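Local structure of possible adhesin (Caldicellulosiruptor kronotskyensis, 4WA0) at residues A[119-125]-A[139-145]; A[50-54]-A[222-227]. The protein probably mediates attachment of the bacterium to cellulose as a tapirin, of which this chain is the C-terminal beta-helix domain. All coordinates share one frame; numbering follows the deposited sequence. Where two conformers were deposited one is given.

Contact 1 (A[119-125]-A[139-145])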
ATOM      1  N   LEU A 119       1.868  -4.543 -15.432  0.67 12.28           N
ATOM      2  CA  LEU A 119       2.796  -5.129 -14.463  0.67 11.22           C
ATOM      3  C   LEU A 119       4.220  -5.035 -14.988  0.67 12.80           C
ATOM      4  O   LEU A 119       4.540  -5.399 -16.144  0.67 11.26           O
ATOM      5  CB  LEU A 119       2.406  -6.604 -14.267  0.67 11.75           C
ATOM      6  CG  LEU A 119       3.203  -7.393 -13.238  0.67 11.10           C
ATOM      7  CD1 LEU A 119       2.347  -8.446 -12.610  0.67 11.22           C
ATOM      8  CD2 LEU A 119       4.481  -7.992 -13.815  0.67 11.21           C
ATOM      9  N   PHE A 120       5.127  -4.623 -14.105  1.00 12.84           N
ATOM     10  CA  PHE A 120       6.565  -4.568 -14.428  1.00 13.34           C
ATOM     11  C   PHE A 120       7.309  -5.185 -13.320  1.00 14.32           C
ATOM     12  O   PHE A 120       7.159  -4.711 -12.169  1.00 14.31           O
ATOM     13  CB  PHE A 120       7.018  -3.124 -14.569  1.00 13.93           C
ATOM     14  CG  PHE A 120       6.399  -2.401 -15.711  1.00 15.02           C
ATOM     15  CD1 PHE A 120       5.199  -1.738 -15.566  1.00 17.71           C
ATOM     16  CD2 PHE A 120       7.020  -2.394 -16.950  1.00 17.90           C
ATOM     17  CE1 PHE A 120       4.614  -1.118 -16.645  1.00 20.62           C
ATOM     18  CE2 PHE A 120       6.426  -1.776 -18.036  1.00 18.06           C
ATOM     19  CZ  PHE A 120       5.212  -1.168 -17.877  1.00 18.56           C
ATOM     20  N   SER A 121       8.077  -6.238 -13.602  1.00 12.56           N
ATOM     21  CA  SER A 121       8.888  -6.894 -12.617  1.00 14.37           C
ATOM     22  C   SER A 121      10.273  -6.999 -13.166  1.00 16.38           C
ATOM     23  O   SER A 121      10.465  -7.399 -14.355  1.00 14.20           O
ATOM     24  CB  SER A 121       8.387  -8.281 -12.253  1.00 15.77           C
ATOM     25  OG  SER A 121       9.441  -9.030 -11.647  1.00 18.56           O
ATOM     26  N   ASP A 122      11.257  -6.693 -12.334  1.00 14.60           N
ATOM     27  CA  ASP A 122      12.672  -6.772 -12.727  1.00 15.00           C
ATOM     28  C   ASP A 122      13.263  -8.147 -12.436  1.00 17.51           C
ATOM     29  O   ASP A 122      14.441  -8.395 -12.714  1.00 18.33           O
ATOM     30  CB  ASP A 122      13.517  -5.636 -12.103  1.00 16.45           C
ATOM     31  CG  ASP A 122      13.232  -4.292 -12.706  1.00 19.27           C
ATOM     32  OD1 ASP A 122      12.664  -4.241 -13.839  1.00 22.55           O
ATOM     33  OD2 ASP A 122      13.662  -3.285 -12.057  1.00 25.89           O
ATOM     34  N   SER A 123      12.418  -9.076 -11.971  1.00 15.53           N
ATOM     35  CA  SER A 123      12.842 -10.419 -11.616  1.00 17.37           C
ATOM     36  C   SER A 123      11.720 -11.418 -11.904  1.00 15.69           C
ATOM     37  O   SER A 123      11.046 -11.338 -12.951  1.00 15.08           O
ATOM     38  CB  SER A 123      13.356 -10.405 -10.151  1.00 19.26           C
ATOM     39  OG  SER A 123      13.840 -11.667  -9.738  1.00 21.40           O
ATOM     40  N   ASN A 124      11.533 -12.382 -11.038  1.00 13.40           N
ATOM     41  CA  ASN A 124      10.547 -13.412 -11.227  1.00 13.56           C
ATOM     42  C   ASN A 124       9.194 -13.033 -10.627  1.00 11.49           C
ATOM     43  O   ASN A 124       9.088 -12.315  -9.603  1.00 11.49           O
ATOM     44  CB  ASN A 124      11.039 -14.680 -10.587  1.00 14.37           C
ATOM     45  CG  ASN A 124      12.461 -15.018 -11.004  1.00 18.42           C
ATOM     46  OD1 ASN A 124      12.787 -15.104 -12.212  1.00 17.10           O
ATOM     47  ND2 ASN A 124      13.273 -15.277 -10.046  1.00 18.03           N
ATOM     48  N   VAL A 125       8.152 -13.634 -11.219  1.00 10.82           N
ATOM     49  CA  VAL A 125       6.794 -13.558 -10.725  1.00 10.85           C
ATOM     50  C   VAL A 125       6.317 -14.993 -10.470  1.00 11.99           C
ATOM     51  O   VAL A 125       6.242 -15.744 -11.397  1.00 13.62           O
ATOM     52  CB  VAL A 125       5.837 -12.791 -11.636  1.00 11.92           C
ATOM     53  CG1 VAL A 125       4.411 -12.790 -11.106  1.00 13.35           C
ATOM     54  CG2 VAL A 125       6.347 -11.376 -11.843  1.00 12.12           C
ATOM     55  N   LEU A 139      -0.646  -4.970 -20.274  1.00 13.71           N
ATOM     56  CA  LEU A 139       0.761  -5.115 -20.480  1.00 14.56           C
ATOM     57  C   LEU A 139       1.473  -5.726 -19.287  1.00 13.97           C
ATOM     58  O   LEU A 139       1.157  -5.425 -18.114  1.00 14.29           O
ATOM     59  CB  LEU A 139       1.314  -3.752 -20.754  1.00 16.43           C
ATOM     60  CG  LEU A 139       2.786  -3.474 -20.929  1.00 19.17           C
ATOM     61  CD1 LEU A 139       3.214  -4.089 -22.238  1.00 21.51           C
ATOM     62  CD2 LEU A 139       3.121  -1.995 -21.059  1.00 21.74           C
ATOM     63  N   ALA A 140       2.453  -6.579 -19.556  1.00 13.85           N
ATOM     64  CA  ALA A 140       3.323  -7.082 -18.471  1.00 12.96           C
ATOM     65  C   ALA A 140       4.715  -7.290 -19.057  1.00 15.19           C
ATOM     66  O   ALA A 140       4.892  -7.707 -20.227  1.00 13.57           O
ATOM     67  CB  ALA A 140       2.799  -8.363 -17.822  1.00 13.03           C
ATOM     68  N   SER A 141       5.669  -6.917 -18.267  1.00 13.44           N
ATOM     69  CA  SER A 141       7.074  -7.048 -18.566  1.00 12.91           C
ATOM     70  C   SER A 141       7.736  -7.668 -17.362  1.00 14.25           C
ATOM     71  O   SER A 141       7.826  -7.014 -16.269  1.00 14.08           O
ATOM     72  CB  SER A 141       7.628  -5.644 -18.871  1.00 14.14           C
ATOM     73  OG  SER A 141       9.013  -5.682 -19.118  1.00 15.41           O
ATOM     74  N   ILE A 142       8.216  -8.907 -17.561  1.00 12.70           N
ATOM     75  CA  ILE A 142       8.779  -9.741 -16.505  1.00 13.82           C
ATOM     76  C   ILE A 142      10.143 -10.183 -16.944  1.00 13.39           C
ATOM     77  O   ILE A 142      10.259 -11.010 -17.848  1.00 13.35           O
ATOM     78  CB  ILE A 142       7.858 -10.942 -16.199  1.00 14.05           C
ATOM     79  CG1 ILE A 142       6.459 -10.417 -15.796  1.00 13.39           C
ATOM     80  CG2 ILE A 142       8.515 -11.896 -15.213  1.00 13.66           C
ATOM     81  CD1 ILE A 142       5.390 -11.469 -15.687  1.00 13.31           C
ATOM     82  N   ARG A 143      11.190  -9.696 -16.283  1.00 14.93           N
ATOM     83  CA  ARG A 143      12.550  -9.939 -16.793  1.00 15.45           C
ATOM     84  C   ARG A 143      13.052 -11.306 -16.479  1.00 15.77           C
ATOM     85  O   ARG A 143      13.999 -11.767 -17.096  1.00 17.96           O
ATOM     86  CB  ARG A 143      13.578  -8.907 -16.276  1.00 16.84           C
ATOM     87  CG  ARG A 143      13.204  -7.469 -16.504  1.00 21.72           C
ATOM     88  CD  ARG A 143      13.085  -7.197 -17.951  1.00 23.99           C
ATOM     89  NE  ARG A 143      12.897  -5.736 -18.227  1.00 30.29           N
ATOM     90  CZ  ARG A 143      13.745  -4.951 -18.870  1.00 32.79           C
ATOM     91  NH1 ARG A 143      14.926  -5.421 -19.269  1.00 32.61           N
ATOM     92  NH2 ARG A 143      13.418  -3.666 -19.100  1.00 36.51           N
ATOM     93  N   GLY A 144      12.480 -11.926 -15.469  1.00 13.91           N
ATOM     94  CA  GLY A 144      12.762 -13.296 -15.163  1.00 13.64           C
ATOM     95  C   GLY A 144      11.681 -14.270 -15.602  1.00 11.64           C
ATOM     96  O   GLY A 144      11.142 -14.204 -16.700  1.00 12.88           O
ATOM     97  N   THR A 145      11.343 -15.171 -14.713  1.00 12.17           N
ATOM     98  CA  THR A 145      10.448 -16.218 -14.985  1.00 10.93           C
ATOM     99  C   THR A 145       9.063 -15.871 -14.436  1.00 12.00           C
ATOM    100  O   THR A 145       8.962 -15.373 -13.316  1.00 12.55           O
ATOM    101  CB  THR A 145      10.928 -17.556 -14.348  1.00 12.86           C
ATOM    102  OG1 THR A 145      12.270 -17.881 -14.822  1.00 14.00           O
ATOM    103  CG2 THR A 145       9.931 -18.713 -14.563  1.00 13.19           C
TER
HETATM  104  O   HOH W   1      10.326  -5.267 -16.268  1.00 22.54           O
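Two successive rungs of a parallel beta-helix meet here, strand 119-121 lying beside strand 139-142 with Phe-120 paired to Ser-141 and Ser-121 to Ile-142. The strands run parallel within 5°, their axes 4.7 Å apart. Leu-119 N donates to Leu-139 O (2.9 Å), Leu-119 O accepts from Ser-141 N, and Ser-121 N gives a nearly straight bond to Ser-141 O (2.8 Å, 169° at the hydrogen). Leu-119, Ser-121, Ala-140 and Ile-142 share the face that lines the helix interior. Val-125, already on the next wall, crosses Ile-142 at about a right angle, CG2 4.0 Å from Ile-142 CD1; buried Ser-121 OG accepts from Ser-123 N in an ST turn. Phe-120 and Ser-141 point the other way, toward the chain around Tyr-212 and Pro-216; the ring meets Ser-141 CB obliquely, CD2 being the nearest atom, while Ser-141 OG bonds to Pro-213 O. At the corner of the coil Gly-144 N donates to Ser-123 O (3.0 Å) from above the carbonyl plane, and glycine's bare CA admits Asn-124 OD1 alongside. Asn-124 chi1 (-50°) swings the amide back beside its backbone N, toward Thr-145, whose N-H meets an in-plane lone pair of OD1 (2.9 Å); Glu-105 holds ND2. Beyond the corner pairing resumes in the next sheet, where Val-125 N donates to Thr-145 O (2.8 Å).

Contact 2 (A[50-54]-A[222-227])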
ATOM      1  N   LEU A  50       0.250   3.142  -3.592  1.00 11.32           N
ATOM      2  CA  LEU A  50       0.770   2.362  -2.448  1.00 10.80           C
ATOM      3  C   LEU A  50       2.263   2.100  -2.684  1.00 11.68           C
ATOM      4  O   LEU A  50       2.627   1.379  -3.644  1.00 10.70           O
ATOM      5  CB  LEU A  50      -0.003   1.051  -2.336  1.00 11.22           C
ATOM      6  CG  LEU A  50       0.381  -0.000  -1.326  1.00 11.54           C
ATOM      7  CD1 LEU A  50       0.259   0.601   0.055  1.00 12.15           C
ATOM      8  CD2 LEU A  50      -0.448  -1.231  -1.521  1.00 11.58           C
ATOM      9  N   ILE A  51       3.110   2.767  -1.915  1.00 11.33           N
ATOM     10  CA  ILE A  51       4.557   2.785  -2.171  1.00 11.80           C
ATOM     11  C   ILE A  51       5.347   2.240  -1.025  1.00 12.77           C
ATOM     12  O   ILE A  51       5.214   2.783   0.080  1.00 12.24           O
ATOM     13  CB  ILE A  51       5.027   4.215  -2.508  1.00 13.02           C
ATOM     14  CG1 ILE A  51       4.248   4.697  -3.708  1.00 13.41           C
ATOM     15  CG2 ILE A  51       6.556   4.331  -2.714  1.00 14.17           C
ATOM     16  CD1 ILE A  51       4.286   6.169  -3.929  1.00 15.67           C
ATOM     17  N   SER A  52       6.185   1.245  -1.335  1.00 12.65           N
ATOM     18  CA  SER A  52       7.191   0.781  -0.404  1.00 12.85           C
ATOM     19  C   SER A  52       8.597   0.842  -0.981  1.00 14.57           C
ATOM     20  O   SER A  52       8.843   0.266  -2.029  1.00 12.57           O
ATOM     21  CB  SER A  52       6.947  -0.623   0.045  1.00 12.01           C
ATOM     22  OG  SER A  52       7.995  -1.063   0.931  1.00 12.68           O
ATOM     23  N   LYS A  53       9.481   1.552  -0.307  1.00 15.13           N
ATOM     24  CA  LYS A  53      10.937   1.581  -0.678  1.00 16.08           C
ATOM     25  C   LYS A  53      11.728   0.471  -0.030  1.00 18.14           C
ATOM     26  O   LYS A  53      12.910   0.524   0.112  1.00 25.08           O
ATOM     27  CB  LYS A  53      11.527   2.942  -0.418  1.00 17.82           C
ATOM     28  CG  LYS A  53      10.870   4.026  -1.275  1.00 19.67           C
ATOM     29  CD  LYS A  53      11.869   5.128  -1.671  1.00 25.46           C
ATOM     30  CE  LYS A  53      11.407   5.974  -2.854  1.00 25.76           C
ATOM     31  NZ  LYS A  53      12.283   7.164  -2.986  1.00 25.91           N
ATOM     32  N   GLY A  54      11.083  -0.626   0.227  1.00 14.43           N
ATOM     33  CA  GLY A  54      11.657  -1.821   0.831  1.00 14.67           C
ATOM     34  C   GLY A  54      10.860  -3.022   0.390  1.00 12.51           C
ATOM     35  O   GLY A  54      10.410  -3.045  -0.778  1.00 11.57           O
ATOM     36  N   ILE A 222       9.559   7.957  -8.588  1.00 19.83           N
ATOM     37  CA  ILE A 222       9.435   7.459  -7.238  1.00 20.33           C
ATOM     38  C   ILE A 222      10.781   6.968  -6.755  1.00 19.38           C
ATOM     39  O   ILE A 222      11.209   7.316  -5.671  1.00 21.25           O
ATOM     40  CB  ILE A 222       8.434   6.303  -7.139  1.00 19.25           C
ATOM     41  CG1 ILE A 222       7.011   6.781  -7.369  1.00 20.27           C
ATOM     42  CG2 ILE A 222       8.581   5.591  -5.784  1.00 19.49           C
ATOM     43  CD1 ILE A 222       6.086   5.599  -7.721  1.00 20.21           C
ATOM     44  N   ARG A 223      11.499   6.222  -7.578  1.00 19.58           N
ATOM     45  CA  ARG A 223      12.812   5.725  -7.162  1.00 21.68           C
ATOM     46  C   ARG A 223      13.778   6.872  -6.815  1.00 23.29           C
ATOM     47  O   ARG A 223      14.572   6.772  -5.871  1.00 30.31           O
ATOM     48  CB  ARG A 223      13.427   4.954  -8.307  1.00 21.05           C
ATOM     49  CG  ARG A 223      14.745   4.277  -7.933  1.00 24.49           C
ATOM     50  CD  ARG A 223      15.315   3.604  -9.190  1.00 29.09           C
ATOM     51  NE  ARG A 223      14.517   2.470  -9.654  1.00 27.13           N
ATOM     52  CZ  ARG A 223      13.867   2.345 -10.820  1.00 32.85           C
ATOM     53  NH1 ARG A 223      13.836   3.326 -11.735  1.00 33.30           N
ATOM     54  NH2 ARG A 223      13.188   1.222 -11.063  1.00 31.16           N
ATOM     55  N   ASN A 224      13.746   7.957  -7.571  1.00 27.42           N
ATOM     56  CA  ASN A 224      14.777   8.986  -7.348  1.00 30.88           C
ATOM     57  C   ASN A 224      14.380  10.125  -6.430  1.00 34.14           C
ATOM     58  O   ASN A 224      15.240  10.951  -6.065  1.00 31.21           O
ATOM     59  CB  ASN A 224      15.279   9.557  -8.678  1.00 32.95           C
ATOM     60  CG  ASN A 224      16.085   8.538  -9.470  1.00 37.80           C
ATOM     61  OD1 ASN A 224      16.953   7.846  -8.940  1.00 44.77           O
ATOM     62  ND2 ASN A 224      15.772   8.419 -10.725  1.00 43.66           N
ATOM     63  N   ARG A 225      13.098  10.191  -6.063  1.00 28.61           N
ATOM     64  CA  ARG A 225      12.618  11.219  -5.127  1.00 33.53           C
ATOM     65  C   ARG A 225      12.973  10.854  -3.692  1.00 28.73           C
ATOM     66  O   ARG A 225      12.737   9.722  -3.244  1.00 29.74           O
ATOM     67  CB  ARG A 225      11.115  11.421  -5.260  1.00 34.30           C
ATOM     68  CG  ARG A 225      10.555  12.534  -4.374  1.00 39.91           C
ATOM     69  CD  ARG A 225       9.164  12.919  -4.830  1.00 44.87           C
ATOM     70  NE  ARG A 225       9.178  13.656  -6.102  1.00 52.21           N
ATOM     71  CZ  ARG A 225       9.407  14.968  -6.223  1.00 57.54           C
ATOM     72  NH1 ARG A 225       9.394  15.544  -7.428  1.00 57.27           N
ATOM     73  NH2 ARG A 225       9.648  15.717  -5.146  1.00 60.19           N
ATOM     74  N   ASP A 226      13.540  11.821  -2.975  1.00 27.89           N
ATOM     75  CA  ASP A 226      13.768  11.677  -1.546  1.00 27.32           C
ATOM     76  C   ASP A 226      12.521  12.282  -0.888  1.00 25.87           C
ATOM     77  O   ASP A 226      12.381  13.485  -0.843  1.00 21.96           O
ATOM     78  CB  ASP A 226      15.021  12.440  -1.101  1.00 30.76           C
ATOM     79  CG  ASP A 226      15.190  12.443   0.402  1.00 36.22           C
ATOM     80  OD1 ASP A 226      14.281  11.816   1.053  1.00 30.78           O
ATOM     81  OD2 ASP A 226      16.170  13.108   0.919  1.00 37.25           O
ATOM     82  N   TYR A 227      11.612  11.440  -0.382  1.00 24.95           N
ATOM     83  CA  TYR A 227      10.285  11.946   0.002  1.00 27.41           C
ATOM     84  C   TYR A 227      10.320  12.781   1.262  1.00 25.45           C
ATOM     85  O   TYR A 227       9.296  13.368   1.570  1.00 25.67           O
ATOM     86  CB  TYR A 227       9.211  10.809   0.123  1.00 24.47           C
ATOM     87  CG  TYR A 227       8.629  10.429  -1.236  1.00 30.78           C
ATOM     88  CD1 TYR A 227       9.353   9.558  -2.108  1.00 31.53           C
ATOM     89  CD2 TYR A 227       7.409  10.969  -1.692  1.00 32.51           C
ATOM     90  CE1 TYR A 227       8.869   9.207  -3.355  1.00 31.75           C
ATOM     91  CE2 TYR A 227       6.936  10.644  -2.969  1.00 40.51           C
ATOM     92  CZ  TYR A 227       7.673   9.759  -3.795  1.00 36.61           C
ATOM     93  OH  TYR A 227       7.217   9.425  -5.057  1.00 33.73           O
TER
HETATM   94  O   HOH W   2      12.108   8.548  -0.277  1.00 32.47           O
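The backbones stand well apart, with CA atoms 8.4 Å from each other at Ile-51 and Ile-222 and 7.9 Å at Lys-53 and Arg-223, so no backbone pairing forms; side chains from residues 51 and 53 bridge the gap, one of them to backbone oxygen. Ile-51 and Ile-222 reach toward each other tip to tip, their CG2 methyls 3.9 Å apart; a beta-branched residue suits the strand, and on the helix the same branch supplies a methyl for the buried side.

Lys-53 does the polar work. Its CG lies anti to the carbonyl carbon (chi1 -63°) and the chain, bent at chi2 and extended beyond it, carries the ammonium from the end of the strand to the C-terminal end of the helix. There NZ donates to Ile-222 O at 2.9 Å, nearly along the C=O axis. Arg-225 O lies 2.6 Å from the same NZ. A long, flexible cation is apt here, since carbonyls at a helix C-terminus no longer all have backbone partners in the next turn and the helix dipole would probably favour a positive charge; the bond from Arg-225 N to Ile-222 O is weak. A water accepts from Lys-53 NZ and from Tyr-227 N (2.9 Å), tying the ammonium to the backbone where the chain leaves the helix. The Tyr-227 ring presents its edge to the ammonium, with CD1 3.9 Å from NZ, while Arg-225 CD sits against one face, toward the rim. Arg-225 itself turns its charge away to Glu-221.

Helix 217-224 thus lies against the outer face of the coil: Ile-222 also rests on Ile-76 and Tyr-78 of strand 76-79, Ile-51 touches Tyr-32 of strand 30-33, and Tyr-227 continues onto Tyr-10 and Phe-13 of strand 10-14.

Both contacts involve the same wall of the beta-helix, their centres about 19 Å apart, yet they do different jobs. Contact 1 builds the coil itself: adjacent rungs are stitched by main-chain hydrogen bonds, mostly aliphatic residues line the interior, and the corner is more polar and more open. Contact 2 is made on the outside of that wall, where a segment distant in sequence is laid over strand 50-52. No strand pairing joins its halves; a methyl contact does so, together with one lysine hydrogen-bonded to a carbonyl near the helix C-terminus, with a water beside it. Each mixes buried and more open residues, and each lies away from the magnesium site.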